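PDB 4Q05: esterase E25 from Uncultured bacterium, which probably hydrolyses ester bonds as a dimeric member of the GTSAG motif subfamily of the bacterial hormone-sensitive lipase family. Local coordinates for residues Pro74-Glu77 and Ser78-Arg81. Numbering follows the deposited sequence. Where two conformers were deposited one is given.
Sequences PRTE and SEWR
P74 packs its ring over one face of the W80 indole, just ahead of the capping box that T76 and E79 form at the start of helix 77-88. Its CB stands 3.5 Å from the centroid of the five-membered ring and 9° off the ring normal, the geometry of a CH-pi contact, while CG reaches over the six-membered ring. W80 also touches A265, A266 and L269, which sets the start of helix 77-88 against helix 262-271. At R75 the backbone N donates to E79 OE1 (2.7 Å), nearly in line with the C-O bond. T76 N meets the same OE1 from 42° above the carboxylate plane, at 3.1 Å, so two N-H groups grip one oxygen and should limit rotation of the E79 carboxylate. The box closes in the other direction: with T76 OG1 placed between its own N and carbonyl carbon, that hydroxyl accepts from E79 N at 2.8 Å. T76 O then takes W80 N, the first turn's i to i+4 bond, and E77 O likewise takes R81 N. E77 CG lies anti to its backbone N, and the extended side chain runs across that of R81, in the conformer given, bringing OE2 to the guanidinium's edge with the two planes 60° apart. The salt bridge is long, 3.6 Å from E77 OE2 to R81 NH1, and a water donates to E77 OE2 at 2.7 Å.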
ATOM      1  N   PRO A  74      -2.750  -2.945  32.383  1.00 36.55           N
ATOM      2  CA  PRO A  74      -2.197  -2.324  33.588  1.00 32.60           C
ATOM      3  C   PRO A  74      -3.023  -1.103  33.966  1.00 35.36           C
ATOM      4  O   PRO A  74      -3.457  -0.342  33.098  1.00 32.07           O
ATOM      5  CB  PRO A  74      -0.793  -1.881  33.149  1.00 32.07           C
ATOM      6  CG  PRO A  74      -0.492  -2.674  31.898  1.00 30.69           C
ATOM      7  CD  PRO A  74      -1.814  -2.902  31.244  1.00 31.89           C
ATOM      8  N   ARG A  75      -3.241  -0.921  35.259  1.00 30.72           N
ATOM      9  CA  ARG A  75      -3.959   0.248  35.742  1.00 35.04           C
ATOM     10  C   ARG A  75      -3.046   1.096  36.612  1.00 34.93           C
ATOM     11  O   ARG A  75      -3.145   2.318  36.615  1.00 36.02           O
ATOM     12  CB  ARG A  75      -5.216  -0.160  36.513  1.00 36.25           C
ATOM     13  CG  ARG A  75      -6.397  -0.466  35.622  1.00 40.28           C
ATOM     14  CD  ARG A  75      -7.202  -1.657  36.115  1.00 46.46           C
ATOM     15  NE  ARG A  75      -7.952  -1.384  37.334  1.00 58.82           N
ATOM     16  CZ  ARG A  75      -7.765  -2.015  38.490  1.00 65.87           C
ATOM     17  NH1 ARG A  75      -6.839  -2.963  38.593  1.00 67.92           N
ATOM     18  NH2 ARG A  75      -8.504  -1.694  39.546  1.00 57.07           N
ATOM     19  N   THR A  76      -2.141   0.442  37.334  1.00 28.05           N
ATOM     20  CA  THR A  76      -1.259   1.149  38.245  1.00 30.86           C
ATOM     21  C   THR A  76       0.111   1.300  37.611  1.00 31.83           C
ATOM     22  O   THR A  76       0.486   0.533  36.731  1.00 30.82           O
ATOM     23  CB  THR A  76      -1.104   0.385  39.577  1.00 32.60           C
ATOM     24  OG1 THR A  76      -0.307  -0.783  39.368  1.00 28.77           O
ATOM     25  CG2 THR A  76      -2.474  -0.031  40.133  1.00 31.78           C
ATOM     26  N   GLU A  77       0.855   2.296  38.059  1.00 26.60           N
ATOM     27  CA  GLU A  77       2.204   2.501  37.581  1.00 35.10           C
ATOM     28  C   GLU A  77       3.014   1.227  37.792  1.00 36.02           C
ATOM     29  O   GLU A  77       3.826   0.841  36.952  1.00 33.21           O
ATOM     30  CB  GLU A  77       2.827   3.669  38.333  1.00 32.83           C
ATOM     31  CG  GLU A  77       4.109   4.183  37.754  1.00 46.04           C
ATOM     32  CD  GLU A  77       4.535   5.484  38.412  1.00 52.97           C
ATOM     33  OE1 GLU A  77       3.737   6.016  39.222  1.00 48.60           O
ATOM     34  OE2 GLU A  77       5.655   5.968  38.122  1.00 57.60           O
ATOM     35  N   SER A  78       2.769   0.559  38.911  1.00 29.27           N
ATOM     36  CA  SER A  78       3.477  -0.673  39.216  1.00 33.35           C
ATOM     37  C   SER A  78       3.114  -1.802  38.233  1.00 32.18           C
ATOM     38  O   SER A  78       3.973  -2.575  37.800  1.00 30.60           O
ATOM     39  CB  SER A  78       3.206  -1.084  40.666  1.00 36.36           C
ATOM     40  OG  SER A  78       3.855  -2.302  40.955  1.00 47.69           O
ATOM     41  N   GLU A  79       1.843  -1.900  37.880  1.00 26.89           N
ATOM     42  CA  GLU A  79       1.433  -2.871  36.870  1.00 33.64           C
ATOM     43  C   GLU A  79       2.018  -2.511  35.502  1.00 33.56           C
ATOM     44  O   GLU A  79       2.381  -3.393  34.723  1.00 30.96           O
ATOM     45  CB  GLU A  79      -0.091  -2.969  36.802  1.00 32.57           C
ATOM     46  CG  GLU A  79      -0.706  -3.657  38.014  1.00 32.32           C
ATOM     47  CD  GLU A  79      -2.206  -3.470  38.089  1.00 36.22           C
ATOM     48  OE1 GLU A  79      -2.732  -2.591  37.370  1.00 34.03           O
ATOM     49  OE2 GLU A  79      -2.857  -4.205  38.863  1.00 41.37           O
ATOM     50  N   TRP A  80       2.116  -1.217  35.210  1.00 29.13           N
ATOM     51  CA  TRP A  80       2.754  -0.799  33.967  1.00 32.37           C
ATOM     52  C   TRP A  80       4.203  -1.250  33.931  1.00 32.84           C
ATOM     53  O   TRP A  80       4.630  -1.875  32.966  1.00 27.69           O
ATOM     54  CB  TRP A  80       2.657   0.714  33.759  1.00 27.66           C
ATOM     55  CG  TRP A  80       1.395   1.085  33.069  1.00 26.62           C
ATOM     56  CD1 TRP A  80       0.335   1.746  33.603  1.00 30.60           C
ATOM     57  CD2 TRP A  80       1.038   0.765  31.720  1.00 30.90           C
ATOM     58  NE1 TRP A  80      -0.659   1.886  32.657  1.00 33.95           N
ATOM     59  CE2 TRP A  80      -0.252   1.291  31.492  1.00 30.04           C
ATOM     60  CE3 TRP A  80       1.690   0.096  30.677  1.00 28.21           C
ATOM     61  CZ2 TRP A  80      -0.912   1.166  30.264  1.00 30.20           C
ATOM     62  CZ3 TRP A  80       1.036  -0.018  29.445  1.00 30.35           C
ATOM     63  CH2 TRP A  80      -0.258   0.507  29.257  1.00 27.53           C
ATOM     64  N   ARG A  81       4.962  -0.939  34.978  1.00 30.12           N
ATOM     65  CA  ARG A  81       6.364  -1.330  35.020  0.52 33.58           C
ATOM     66  C   ARG A  81       6.518  -2.837  34.790  1.00 31.41           C
ATOM     67  O   ARG A  81       7.429  -3.273  34.093  1.00 32.04           O
ATOM     68  CB  ARG A  81       7.024  -0.889  36.333  0.52 36.83           C
ATOM     69  CG  ARG A  81       7.152   0.635  36.473  0.52 40.71           C
ATOM     70  CD  ARG A  81       8.075   1.026  37.627  0.52 41.26           C
ATOM     71  NE  ARG A  81       7.528   0.633  38.923  0.52 43.41           N
ATOM     72  CZ  ARG A  81       6.770   1.417  39.686  0.52 42.94           C
ATOM     73  NH1 ARG A  81       6.466   2.645  39.286  0.52 41.38           N
ATOM     74  NH2 ARG A  81       6.317   0.973  40.852  0.52 45.12           N
TER
HETATM   75  O   HOH W   1       7.100   3.850  37.257  1.00 49.94           O